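Local structure of chromosome-partitioning protein ParB (Caulobacter vibrioides, 7BM8) at residues I41-P46 with R93-A98; D47-T52 with I121-N126; L135-S140 with A167-L172. The protein takes part in chromosome partition by binding DNA at the replication origin, and spreads on DNA through a CTP-dependent gating mechanism. All coordinates share one frame; numbering follows the deposited sequence.

Contact 1: I41-P46 with R93-A98; sequences ILQRNP and RRWRAA. With CTP (cytidine-5'-triphosphate), chain C.
Oxygen O1B of the CTP β-phosphate is gripped twice by R94, whose neighbour W95 on helix 92-100 packs against L42 of strand 42-44. R94 NE reaches O1B at 2.8 Å and nearly straight, 170° at the hydrogen, while the backbone R94 N donates a second hydrogen bond to O1B at 3.1 Å. R94 NH2 then bonds O2B, so the guanidinium spans two oxygens of one phosphate and its rotation is fixed. R93 NH2 takes the α-phosphate oxygen O2A at 2.7 Å. W95 leaves with CG anti to its backbone N (chi1 174°), which carries the indole to the strand. Its pyrrole side meets the L42 side chain, W95 NE1 lying 3.7 Å from L42 CB, and its benzo side runs past the L42 carbonyl to R44, with W95 CZ3 4.1 Å from R44 CB. W95 NE1 itself is hydrogen-bonded to I39 O. Farther out, extended R96 brings NH2 to 3.3 Å from R44 CD; R96 is salt-bridged to E92, which also makes a long, weak ion pair with R44. The helix is thus packed on strand 42-44, outermost in this chain's sheet, and on the triphosphate by its N-terminal part, as the arginine-rich GERRxRA motif does in the CTP pocket of ParB N-terminal domains.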
loop_
_atom_site.group_PDB
_atom_site.type_symbol
_atom_site.label_atom_id
_atom_site.label_comp_id
_atom_site.label_asym_id
_atom_site.label_seq_id
_atom_site.Cartn_x
_atom_site.Cartn_y
_atom_site.Cartn_z
ATOM N N ILE A 41 -5.726 -22.146 -10.815
ATOM C CA ILE A 41 -5.060 -23.097 -9.871
ATOM C C ILE A 41 -4.620 -22.348 -8.606
ATOM O O ILE A 41 -3.756 -22.873 -7.881
ATOM C CB ILE A 41 -3.888 -23.832 -10.554
ATOM C CG1 ILE A 41 -2.636 -22.957 -10.681
ATOM C CG2 ILE A 41 -4.326 -24.381 -11.904
ATOM C CD1 ILE A 41 -1.380 -23.731 -11.000
ATOM N N LEU A 42 -5.210 -21.179 -8.344
ATOM C CA LEU A 42 -4.943 -20.353 -7.138
ATOM C C LEU A 42 -6.203 -20.318 -6.273
ATOM O O LEU A 42 -7.300 -20.198 -6.844
ATOM C CB LEU A 42 -4.537 -18.940 -7.565
ATOM C CG LEU A 42 -3.044 -18.629 -7.471
ATOM C CD1 LEU A 42 -2.254 -19.425 -8.503
ATOM C CD2 LEU A 42 -2.793 -17.139 -7.636
ATOM N N GLN A 43 -6.034 -20.403 -4.952
ATOM C CA GLN A 43 -7.134 -20.310 -3.957
ATOM C C GLN A 43 -6.694 -19.412 -2.794
ATOM O O GLN A 43 -5.474 -19.308 -2.544
ATOM C CB GLN A 43 -7.528 -21.713 -3.489
ATOM C CG GLN A 43 -8.782 -21.748 -2.629
ATOM C CD GLN A 43 -9.981 -21.180 -3.347
ATOM O OE1 GLN A 43 -10.545 -20.161 -2.946
ATOM N NE2 GLN A 43 -10.366 -21.832 -4.432
ATOM N N ARG A 44 -7.666 -18.785 -2.125
ATOM C CA ARG A 44 -7.459 -17.851 -0.983
ATOM C C ARG A 44 -7.195 -18.649 0.300
ATOM O O ARG A 44 -7.667 -19.797 0.396
ATOM C CB ARG A 44 -8.680 -16.943 -0.783
ATOM C CG ARG A 44 -10.022 -17.655 -0.904
ATOM C CD ARG A 44 -11.224 -16.792 -0.571
ATOM N NE ARG A 44 -11.883 -17.187 0.668
ATOM C CZ ARG A 44 -11.694 -16.625 1.859
ATOM N NH1 ARG A 44 -10.849 -15.618 2.012
ATOM N NH2 ARG A 44 -12.362 -17.081 2.907
ATOM N N ASN A 45 -6.460 -18.057 1.243
ATOM C CA ASN A 45 -6.380 -18.534 2.648
ATOM C C ASN A 45 -7.536 -17.898 3.413
ATOM O O ASN A 45 -7.616 -16.675 3.496
ATOM C CB ASN A 45 -5.037 -18.199 3.298
ATOM C CG ASN A 45 -4.847 -18.867 4.644
ATOM O OD1 ASN A 45 -5.632 -19.729 5.040
ATOM N ND2 ASN A 45 -3.800 -18.479 5.352
ATOM N N PRO A 46 -8.479 -18.695 3.970
ATOM C CA PRO A 46 -9.572 -18.141 4.773
ATOM C C PRO A 46 -9.086 -17.301 5.969
ATOM O O PRO A 46 -9.763 -16.360 6.332
ATOM C CB PRO A 46 -10.337 -19.382 5.257
ATOM C CG PRO A 46 -9.992 -20.454 4.243
ATOM C CD PRO A 46 -8.567 -20.158 3.829
ATOM N N ARG A 93 -6.769 -9.532 -3.492
ATOM C CA ARG A 93 -7.462 -8.476 -4.279
ATOM C C ARG A 93 -6.992 -8.548 -5.733
ATOM O O ARG A 93 -7.858 -8.542 -6.627
ATOM C CB ARG A 93 -7.209 -7.085 -3.691
ATOM C CG ARG A 93 -7.922 -6.839 -2.370
ATOM C CD ARG A 93 -7.855 -5.395 -1.905
ATOM N NE ARG A 93 -8.575 -4.501 -2.803
ATOM C CZ ARG A 93 -8.027 -3.568 -3.579
ATOM N NH1 ARG A 93 -8.801 -2.826 -4.352
ATOM N NH2 ARG A 93 -6.722 -3.360 -3.582
ATOM N N ARG A 94 -5.673 -8.621 -5.947
ATOM C CA ARG A 94 -5.041 -8.763 -7.288
ATOM C C ARG A 94 -5.658 -9.959 -8.020
ATOM O O ARG A 94 -6.067 -9.795 -9.183
ATOM C CB ARG A 94 -3.525 -8.934 -7.157
ATOM C CG ARG A 94 -2.760 -7.618 -7.096
ATOM C CD ARG A 94 -1.319 -7.805 -6.660
ATOM N NE ARG A 94 -1.191 -7.973 -5.220
ATOM C CZ ARG A 94 -0.048 -8.193 -4.580
ATOM N NH1 ARG A 94 1.088 -8.281 -5.249
ATOM N NH2 ARG A 94 -0.044 -8.329 -3.265
ATOM N N TRP A 95 -5.737 -11.106 -7.345
ATOM C CA TRP A 95 -6.302 -12.374 -7.883
ATOM C C TRP A 95 -7.776 -12.187 -8.269
ATOM O O TRP A 95 -8.155 -12.607 -9.383
ATOM C CB TRP A 95 -6.122 -13.493 -6.855
ATOM C CG TRP A 95 -6.780 -14.785 -7.222
ATOM C CD1 TRP A 95 -6.564 -15.539 -8.338
ATOM C CD2 TRP A 95 -7.746 -15.500 -6.432
ATOM N NE1 TRP A 95 -7.338 -16.667 -8.304
ATOM C CE2 TRP A 95 -8.071 -16.673 -7.145
ATOM C CE3 TRP A 95 -8.362 -15.263 -5.197
ATOM C CZ2 TRP A 95 -8.989 -17.603 -6.660
ATOM C CZ3 TRP A 95 -9.269 -16.183 -4.720
ATOM C CH2 TRP A 95 -9.573 -17.338 -5.442
ATOM N N ARG A 96 -8.571 -11.587 -7.379
ATOM C CA ARG A 96 -10.028 -11.362 -7.579
ATOM C C ARG A 96 -10.245 -10.304 -8.668
ATOM O O ARG A 96 -11.151 -10.497 -9.509
ATOM C CB ARG A 96 -10.687 -10.962 -6.257
ATOM C CG ARG A 96 -10.949 -12.141 -5.333
ATOM C CD ARG A 96 -11.573 -11.726 -4.018
ATOM N NE ARG A 96 -11.954 -12.878 -3.213
ATOM C CZ ARG A 96 -12.400 -12.818 -1.961
ATOM N NH1 ARG A 96 -12.522 -11.654 -1.343
ATOM N NH2 ARG A 96 -12.717 -13.930 -1.322
ATOM N N ALA A 97 -9.449 -9.233 -8.650
ATOM C CA ALA A 97 -9.466 -8.146 -9.655
ATOM C C ALA A 97 -9.125 -8.720 -11.033
ATOM O O ALA A 97 -9.894 -8.476 -11.984
ATOM C CB ALA A 97 -8.497 -7.061 -9.259
ATOM N N ALA A 98 -8.014 -9.457 -11.130
ATOM C CA ALA A 98 -7.545 -10.119 -12.370
ATOM C C ALA A 98 -8.628 -11.072 -12.890
ATOM O O ALA A 98 -8.804 -11.134 -14.125
ATOM C CB ALA A 98 -6.244 -10.840 -12.114
HETATM N N1 CTP C . -1.092 -3.453 -8.196
HETATM C C2 CTP C . -0.592 -4.234 -9.245
HETATM N N3 CTP C . -1.004 -3.982 -10.510
HETATM C C4 CTP C . -1.885 -3.002 -10.753
HETATM C C5 CTP C . -2.410 -2.200 -9.698
HETATM C C6 CTP C . -1.996 -2.461 -8.448
HETATM O O2 CTP C . 0.221 -5.134 -8.989
HETATM N N4 CTP C . -2.256 -2.805 -12.009
HETATM C "C1'" CTP C . -0.628 -3.768 -6.819
HETATM C "C2'" CTP C . -0.409 -2.553 -5.921
HETATM O "O2'" CTP C . 0.818 -1.943 -6.253
HETATM C "C3'" CTP C . -0.396 -3.249 -4.555
HETATM C "C4'" CTP C . -1.444 -4.366 -4.725
HETATM O "O4'" CTP C . -1.616 -4.522 -6.160
HETATM O "O3'" CTP C . 0.886 -3.792 -4.266
HETATM C "C5'" CTP C . -2.783 -4.126 -4.068
HETATM O "O5'" CTP C . -2.595 -4.059 -2.630
HETATM P PA CTP C . -3.736 -4.491 -1.589
HETATM O O1A CTP C . -3.093 -4.815 -0.281
HETATM O O2A CTP C . -4.840 -3.489 -1.610
HETATM O O3A CTP C . -4.269 -5.856 -2.225
HETATM P PB CTP C . -3.463 -7.212 -2.473
HETATM O O1B CTP C . -3.626 -7.604 -3.900
HETATM O O2B CTP C . -2.094 -7.033 -1.895
HETATM O O3B CTP C . -4.283 -8.244 -1.569
HETATM P PG CTP C . -4.112 -8.586 -0.003
HETATM O O1G CTP C . -3.409 -9.923 0.090
HETATM O O2G CTP C . -3.280 -7.449 0.559
HETATM O O3G CTP C . -5.516 -8.625 0.550
#

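Contact 2: D47-T52 with I121-N126; sequences DQPRRT and IGIIEN. With MG (magnesium ion), chain D; CTP (cytidine-5'-triphosphate), chain C; CTP (cytidine-5'-triphosphate), chain E.
This is a buried contact between a loop and a helix, in which P49 packs against the backbone of helix 115-127 at G122, near the bound triphosphate. The loop follows strand 42-44 and leads to helix 55-68. P49 CG lies 3.9 Å from G122 C and 4.0 Å from I123 CG1; with no side chain on G122, the proline ring rests directly on the helix backbone. S140 of the second subunit packs on both P49 and I123. Past this apolar base the polar ends converge on the γ-phosphate. R50 is bent at chi3 (-62°), which turns its guanidinium edge to the phosphate: NE bonds O3G at 2.7 Å and NH1 bonds O2G at 3.1 Å, the latter almost straight at 173°. R50 NH1 also bonds A130 O of the second subunit. From the helix, E125 OE1 binds the magnesium ion at 2.1 Å and N126 supplies another ligand, with one oxygen from each of the three phosphates completing the five ligands seen. E125 O accepts a hydrogen bond from O2' of the other CTP, at 2.8 Å. Loop arginine, helix acid and amide, and chelated triphosphate together form the magnesium-CTP site of ParB, closed here across the dimer.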
loop_
_atom_site.group_PDB
_atom_site.type_symbol
_atom_site.label_atom_id
_atom_site.label_comp_id
_atom_site.label_asym_id
_atom_site.label_seq_id
_atom_site.Cartn_x
_atom_site.Cartn_y
_atom_site.Cartn_z
ATOM N N ASP A 47 -7.912 -17.637 6.516
ATOM C CA ASP A 47 -7.309 -16.990 7.714
ATOM C C ASP A 47 -6.362 -15.867 7.277
ATOM O O ASP A 47 -5.340 -15.660 7.963
ATOM C CB ASP A 47 -6.582 -18.022 8.577
ATOM C CG ASP A 47 -7.376 -19.301 8.763
ATOM O OD1 ASP A 47 -8.425 -19.242 9.435
ATOM O OD2 ASP A 47 -6.955 -20.333 8.202
ATOM N N GLN A 48 -6.698 -15.162 6.192
ATOM C CA GLN A 48 -5.924 -14.009 5.654
ATOM C C GLN A 48 -6.282 -12.768 6.471
ATOM O O GLN A 48 -7.459 -12.501 6.702
ATOM C CB GLN A 48 -6.223 -13.855 4.161
ATOM C CG GLN A 48 -5.227 -12.987 3.402
ATOM C CD GLN A 48 -5.788 -11.637 3.027
ATOM O OE1 GLN A 48 -6.923 -11.520 2.568
ATOM N NE2 GLN A 48 -4.982 -10.602 3.198
ATOM N N PRO A 49 -5.291 -11.981 6.952
ATOM C CA PRO A 49 -5.555 -10.813 7.799
ATOM C C PRO A 49 -6.703 -9.883 7.369
ATOM O O PRO A 49 -7.308 -9.277 8.244
ATOM C CB PRO A 49 -4.233 -10.036 7.710
ATOM C CG PRO A 49 -3.181 -11.112 7.548
ATOM C CD PRO A 49 -3.851 -12.195 6.727
ATOM N N ARG A 50 -6.951 -9.767 6.057
ATOM C CA ARG A 50 -8.000 -8.895 5.457
ATOM C C ARG A 50 -9.296 -9.698 5.304
ATOM O O ARG A 50 -9.272 -10.725 4.597
ATOM C CB ARG A 50 -7.540 -8.356 4.098
ATOM C CG ARG A 50 -8.402 -7.226 3.550
ATOM C CD ARG A 50 -8.186 -6.981 2.067
ATOM N NE ARG A 50 -6.826 -6.572 1.728
ATOM C CZ ARG A 50 -6.325 -5.347 1.884
ATOM N NH1 ARG A 50 -5.075 -5.098 1.527
ATOM N NH2 ARG A 50 -7.060 -4.371 2.395
ATOM N N ARG A 51 -10.379 -9.237 5.936
ATOM C CA ARG A 51 -11.705 -9.911 5.949
ATOM C C ARG A 51 -12.624 -9.278 4.892
ATOM O O ARG A 51 -13.256 -10.042 4.134
ATOM C CB ARG A 51 -12.344 -9.815 7.339
ATOM C CG ARG A 51 -11.408 -10.117 8.504
ATOM C CD ARG A 51 -10.592 -11.390 8.357
ATOM N NE ARG A 51 -11.380 -12.569 8.014
ATOM C CZ ARG A 51 -10.875 -13.773 7.746
ATOM N NH1 ARG A 51 -11.683 -14.775 7.441
ATOM N NH2 ARG A 51 -9.569 -13.978 7.780
ATOM N N THR A 52 -12.680 -7.941 4.844
ATOM C CA THR A 52 -13.667 -7.142 4.062
ATOM C C THR A 52 -13.033 -6.631 2.758
ATOM O O THR A 52 -11.839 -6.275 2.782
ATOM C CB THR A 52 -14.216 -5.997 4.921
ATOM O OG1 THR A 52 -13.141 -5.111 5.234
ATOM C CG2 THR A 52 -14.854 -6.482 6.205
ATOM N N ILE A 121 3.770 -12.480 7.086
ATOM C CA ILE A 121 3.949 -11.878 5.730
ATOM C C ILE A 121 2.668 -11.128 5.344
ATOM O O ILE A 121 2.769 -9.965 4.914
ATOM C CB ILE A 121 4.318 -12.954 4.691
ATOM C CG1 ILE A 121 5.694 -13.567 4.969
ATOM C CG2 ILE A 121 4.231 -12.387 3.281
ATOM C CD1 ILE A 121 5.926 -14.897 4.287
ATOM N N GLY A 122 1.514 -11.783 5.487
ATOM C CA GLY A 122 0.185 -11.190 5.249
ATOM C C GLY A 122 0.053 -9.815 5.884
ATOM O O GLY A 122 -0.463 -8.903 5.213
ATOM N N ILE A 123 0.509 -9.666 7.130
ATOM C CA ILE A 123 0.446 -8.385 7.894
ATOM C C ILE A 123 1.487 -7.421 7.318
ATOM O O ILE A 123 1.134 -6.257 7.050
ATOM C CB ILE A 123 0.672 -8.623 9.400
ATOM C CG1 ILE A 123 -0.404 -9.526 10.010
ATOM C CG2 ILE A 123 0.774 -7.297 10.142
ATOM C CD1 ILE A 123 0.056 -10.279 11.239
ATOM N N ILE A 124 2.724 -7.897 7.145
ATOM C CA ILE A 124 3.907 -7.064 6.772
ATOM C C ILE A 124 3.626 -6.344 5.445
ATOM O O ILE A 124 3.680 -5.098 5.447
ATOM C CB ILE A 124 5.188 -7.920 6.729
ATOM C CG1 ILE A 124 5.605 -8.355 8.138
ATOM C CG2 ILE A 124 6.310 -7.183 6.015
ATOM C CD1 ILE A 124 6.574 -9.517 8.176
ATOM N N GLU A 125 3.312 -7.087 4.375
ATOM C CA GLU A 125 3.099 -6.534 3.005
ATOM C C GLU A 125 2.098 -5.370 3.059
ATOM O O GLU A 125 2.282 -4.405 2.290
ATOM C CB GLU A 125 2.653 -7.617 2.012
ATOM C CG GLU A 125 1.280 -8.223 2.297
ATOM C CD GLU A 125 0.139 -7.893 1.339
ATOM O OE1 GLU A 125 0.263 -6.933 0.542
ATOM O OE2 GLU A 125 -0.887 -8.609 1.394
ATOM N N ASN A 126 1.096 -5.440 3.941
ATOM C CA ASN A 126 -0.004 -4.444 4.015
ATOM C C ASN A 126 0.329 -3.360 5.049
ATOM O O ASN A 126 -0.175 -2.238 4.881
ATOM C CB ASN A 126 -1.358 -5.114 4.284
ATOM C CG ASN A 126 -1.910 -5.866 3.088
ATOM O OD1 ASN A 126 -1.700 -5.485 1.935
ATOM N ND2 ASN A 126 -2.631 -6.940 3.351
HETATM MG MG MG D . -1.642 -6.283 0.003
HETATM N N1 CTP C . -1.092 -3.453 -8.196
HETATM C C2 CTP C . -0.592 -4.234 -9.245
HETATM N N3 CTP C . -1.004 -3.982 -10.510
HETATM C C4 CTP C . -1.885 -3.002 -10.753
HETATM C C5 CTP C . -2.410 -2.200 -9.698
HETATM C C6 CTP C . -1.996 -2.461 -8.448
HETATM O O2 CTP C . 0.221 -5.134 -8.989
HETATM N N4 CTP C . -2.256 -2.805 -12.009
HETATM C "C1'" CTP C . -0.628 -3.768 -6.819
HETATM C "C2'" CTP C . -0.409 -2.553 -5.921
HETATM O "O2'" CTP C . 0.818 -1.943 -6.253
HETATM C "C3'" CTP C . -0.396 -3.249 -4.555
HETATM C "C4'" CTP C . -1.444 -4.366 -4.725
HETATM O "O4'" CTP C . -1.616 -4.522 -6.160
HETATM O "O3'" CTP C . 0.886 -3.792 -4.266
HETATM C "C5'" CTP C . -2.783 -4.126 -4.068
HETATM O "O5'" CTP C . -2.595 -4.059 -2.630
HETATM P PA CTP C . -3.736 -4.491 -1.589
HETATM O O1A CTP C . -3.093 -4.815 -0.281
HETATM O O2A CTP C . -4.840 -3.489 -1.610
HETATM O O3A CTP C . -4.269 -5.856 -2.225
HETATM P PB CTP C . -3.463 -7.212 -2.473
HETATM O O1B CTP C . -3.626 -7.604 -3.900
HETATM O O2B CTP C . -2.094 -7.033 -1.895
HETATM O O3B CTP C . -4.283 -8.244 -1.569
HETATM P PG CTP C . -4.112 -8.586 -0.003
HETATM O O1G CTP C . -3.409 -9.923 0.090
HETATM O O2G CTP C . -3.280 -7.449 0.559
HETATM O O3G CTP C . -5.516 -8.625 0.550
HETATM N N1 CTP E . 7.511 -4.752 1.631
HETATM C C2 CTP E . 8.351 -5.807 1.257
HETATM N N3 CTP E . 9.063 -6.454 2.211
HETATM C C4 CTP E . 8.970 -6.078 3.496
HETATM C C5 CTP E . 8.126 -5.000 3.894
HETATM C C6 CTP E . 7.430 -4.365 2.938
HETATM O O2 CTP E . 8.417 -6.127 0.061
HETATM N N4 CTP E . 9.691 -6.745 4.387
HETATM C "C1'" CTP E . 6.764 -4.045 0.556
HETATM C "C2'" CTP E . 5.292 -3.771 0.865
HETATM O "O2'" CTP E . 4.539 -4.941 0.640
HETATM C "C3'" CTP E . 5.008 -2.672 -0.167
HETATM C "C4'" CTP E . 6.350 -1.923 -0.282
HETATM O "O4'" CTP E . 7.328 -2.769 0.378
HETATM O "O3'" CTP E . 4.629 -3.247 -1.412
HETATM C "C5'" CTP E . 6.398 -0.536 0.313
HETATM O "O5'" CTP E . 5.574 0.348 -0.487
HETATM P PA CTP E . 5.880 1.920 -0.569
HETATM O O1A CTP E . 5.075 2.500 -1.684
HETATM O O2A CTP E . 5.774 2.524 0.789
HETATM O O3A CTP E . 7.420 1.939 -0.997
HETATM P PB CTP E . 8.089 1.329 -2.311
HETATM O O1B CTP E . 9.183 0.402 -1.911
HETATM O O2B CTP E . 6.979 0.843 -3.194
HETATM O O3B CTP E . 8.728 2.639 -2.967
HETATM P PG CTP E . 8.035 3.671 -3.993
HETATM O O1G CTP E . 8.505 3.291 -5.379
HETATM O O2G CTP E . 8.507 5.045 -3.569
HETATM O O3G CTP E . 6.544 3.468 -3.808
#

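Contact 3: L135-S140 with A167-L172; sequences LEEALS and ANTMRL
From CB, which points at helix 134-148, T169 divides into two branches. A chi1 of -56° sets OG1 beside the backbone N and leaves the methyl CG2 anti to N, where it packs on the neighbouring helix at E137 and A138, lying 3.8 Å from A138 N and 4.0 Å from E137 CG. OG1 turns back along its own helix to a hydrogen bond with H165 O. E137 crosses T169 at about a right angle, its extended chain passing the methyl with CD also 4.0 Å from T169 CG2. The E137 carboxylate goes on to H165 NE2, so H165 serves both side chains, through its carbonyl and its imidazole. Beside them A138 CB touches T169 O, and the backbones come close, A138 CA and M170 CA being 4.7 Å apart. At the other end L135 CD2 lies 4.1 Å from L172 CB, an apolar pair continued by V134 and by A193 and A197 of helix 190-198. The axes of the two short segments make an angle of 106° and pass 8.4 Å apart. Helix 163-171, after helix 152-159 and a short turn, is consistent with the recognition helix of the ParB helix-turn-helix domain, here packed on helix 134-148.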
loop_
_atom_site.group_PDB
_atom_site.type_symbol
_atom_site.label_atom_id
_atom_site.label_comp_id
_atom_site.label_asym_id
_atom_site.label_seq_id
_atom_site.Cartn_x
_atom_site.Cartn_y
_atom_site.Cartn_z
ATOM N N LEU A 135 -1.124 15.597 -2.683
ATOM C CA LEU A 135 -0.508 16.677 -3.502
ATOM C C LEU A 135 0.556 16.073 -4.428
ATOM O O LEU A 135 0.585 16.466 -5.605
ATOM C CB LEU A 135 0.079 17.750 -2.578
ATOM C CG LEU A 135 -0.952 18.549 -1.779
ATOM C CD1 LEU A 135 -0.290 19.483 -0.772
ATOM C CD2 LEU A 135 -1.868 19.332 -2.709
ATOM N N GLU A 136 1.389 15.157 -3.923
ATOM C CA GLU A 136 2.362 14.389 -4.748
ATOM C C GLU A 136 1.593 13.669 -5.859
ATOM O O GLU A 136 2.131 13.569 -6.975
ATOM C CB GLU A 136 3.152 13.384 -3.904
ATOM C CG GLU A 136 4.185 14.019 -2.988
ATOM C CD GLU A 136 4.995 13.037 -2.154
ATOM O OE1 GLU A 136 4.439 11.993 -1.752
ATOM O OE2 GLU A 136 6.187 13.318 -1.909
ATOM N N GLU A 137 0.379 13.195 -5.555
ATOM C CA GLU A 137 -0.536 12.518 -6.514
ATOM C C GLU A 137 -0.990 13.533 -7.571
ATOM O O GLU A 137 -0.858 13.234 -8.771
ATOM C CB GLU A 137 -1.730 11.911 -5.770
ATOM C CG GLU A 137 -2.586 10.981 -6.617
ATOM C CD GLU A 137 -3.795 10.405 -5.896
ATOM O OE1 GLU A 137 -3.899 10.589 -4.665
ATOM O OE2 GLU A 137 -4.635 9.773 -6.565
ATOM N N ALA A 138 -1.497 14.688 -7.128
ATOM C CA ALA A 138 -2.004 15.787 -7.984
ATOM C C ALA A 138 -0.907 16.246 -8.956
ATOM O O ALA A 138 -1.191 16.336 -10.167
ATOM C CB ALA A 138 -2.495 16.925 -7.124
ATOM N N LEU A 139 0.296 16.521 -8.444
ATOM C CA LEU A 139 1.470 16.955 -9.251
ATOM C C LEU A 139 1.762 15.909 -10.334
ATOM O O LEU A 139 2.045 16.315 -11.479
ATOM C CB LEU A 139 2.688 17.156 -8.341
ATOM C CG LEU A 139 2.651 18.392 -7.440
ATOM C CD1 LEU A 139 3.878 18.445 -6.544
ATOM C CD2 LEU A 139 2.540 19.668 -8.260
ATOM N N SER A 140 1.693 14.618 -9.988
ATOM C CA SER A 140 1.923 13.484 -10.924
ATOM C C SER A 140 0.954 13.590 -12.106
ATOM O O SER A 140 1.392 13.338 -13.249
ATOM C CB SER A 140 1.800 12.152 -10.230
ATOM O OG SER A 140 2.778 12.016 -9.211
ATOM N N ALA A 167 -9.907 14.826 -11.533
ATOM C CA ALA A 167 -10.277 16.261 -11.559
ATOM C C ALA A 167 -10.178 16.850 -10.149
ATOM O O ALA A 167 -9.491 17.877 -9.985
ATOM C CB ALA A 167 -11.668 16.424 -12.116
ATOM N N ASN A 168 -10.830 16.207 -9.177
ATOM C CA ASN A 168 -10.873 16.647 -7.756
ATOM C C ASN A 168 -9.449 16.704 -7.195
ATOM O O ASN A 168 -9.128 17.693 -6.514
ATOM C CB ASN A 168 -11.771 15.738 -6.914
ATOM C CG ASN A 168 -13.233 15.862 -7.285
ATOM O OD1 ASN A 168 -13.787 16.960 -7.302
ATOM N ND2 ASN A 168 -13.865 14.740 -7.590
ATOM N N THR A 169 -8.629 15.687 -7.484
ATOM C CA THR A 169 -7.232 15.559 -6.987
ATOM C C THR A 169 -6.394 16.741 -7.490
ATOM O O THR A 169 -5.596 17.272 -6.693
ATOM C CB THR A 169 -6.607 14.216 -7.393
ATOM O OG1 THR A 169 -7.447 13.169 -6.911
ATOM C CG2 THR A 169 -5.209 14.028 -6.846
ATOM N N MET A 170 -6.573 17.140 -8.754
ATOM C CA MET A 170 -5.767 18.201 -9.419
ATOM C C MET A 170 -6.199 19.584 -8.912
ATOM O O MET A 170 -5.308 20.440 -8.723
ATOM C CB MET A 170 -5.920 18.134 -10.942
ATOM C CG MET A 170 -5.363 16.855 -11.541
ATOM S SD MET A 170 -5.116 16.951 -13.331
ATOM C CE MET A 170 -3.676 18.016 -13.395
ATOM N N ARG A 171 -7.503 19.781 -8.683
ATOM C CA ARG A 171 -8.097 21.059 -8.195
ATOM C C ARG A 171 -7.383 21.523 -6.919
ATOM O O ARG A 171 -7.347 22.744 -6.684
ATOM C CB ARG A 171 -9.605 20.907 -7.953
ATOM C CG ARG A 171 -10.447 21.010 -9.217
ATOM C CD ARG A 171 -11.870 20.526 -9.004
ATOM N NE ARG A 171 -12.617 21.385 -8.096
ATOM C CZ ARG A 171 -13.246 22.508 -8.436
ATOM N NH1 ARG A 171 -13.232 22.945 -9.687
ATOM N NH2 ARG A 171 -13.899 23.199 -7.516
ATOM N N LEU A 172 -6.829 20.587 -6.139
ATOM C CA LEU A 172 -6.113 20.858 -4.863
ATOM C C LEU A 172 -4.862 21.709 -5.112
ATOM O O LEU A 172 -4.447 22.406 -4.169
ATOM C CB LEU A 172 -5.734 19.529 -4.201
ATOM C CG LEU A 172 -6.902 18.648 -3.766
ATOM C CD1 LEU A 172 -6.405 17.287 -3.304
ATOM C CD2 LEU A 172 -7.711 19.328 -2.673
#

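How the contacts relate
Contacts 1 and 2 share one nucleotide site: their centres are 13 Å apart, their segments alternate along the chain, and both touch the same CTP, contact 1 through R93 and R94 and contact 2 through R50 and the magnesium ligands. They also meet directly, with P46 O 2.7 Å from R51 NH1, probably a hydrogen bond. Contact 3 belongs to the DNA-binding domain; its centre is 32 Å from contact 1 and 30 Å from contact 2 within the chain. The dimer brings these domains together, because E136 of the second subunit bonds the backbone N of R51 and T52, joining helix 134-148 of one subunit to the CTP-binding loop of the other.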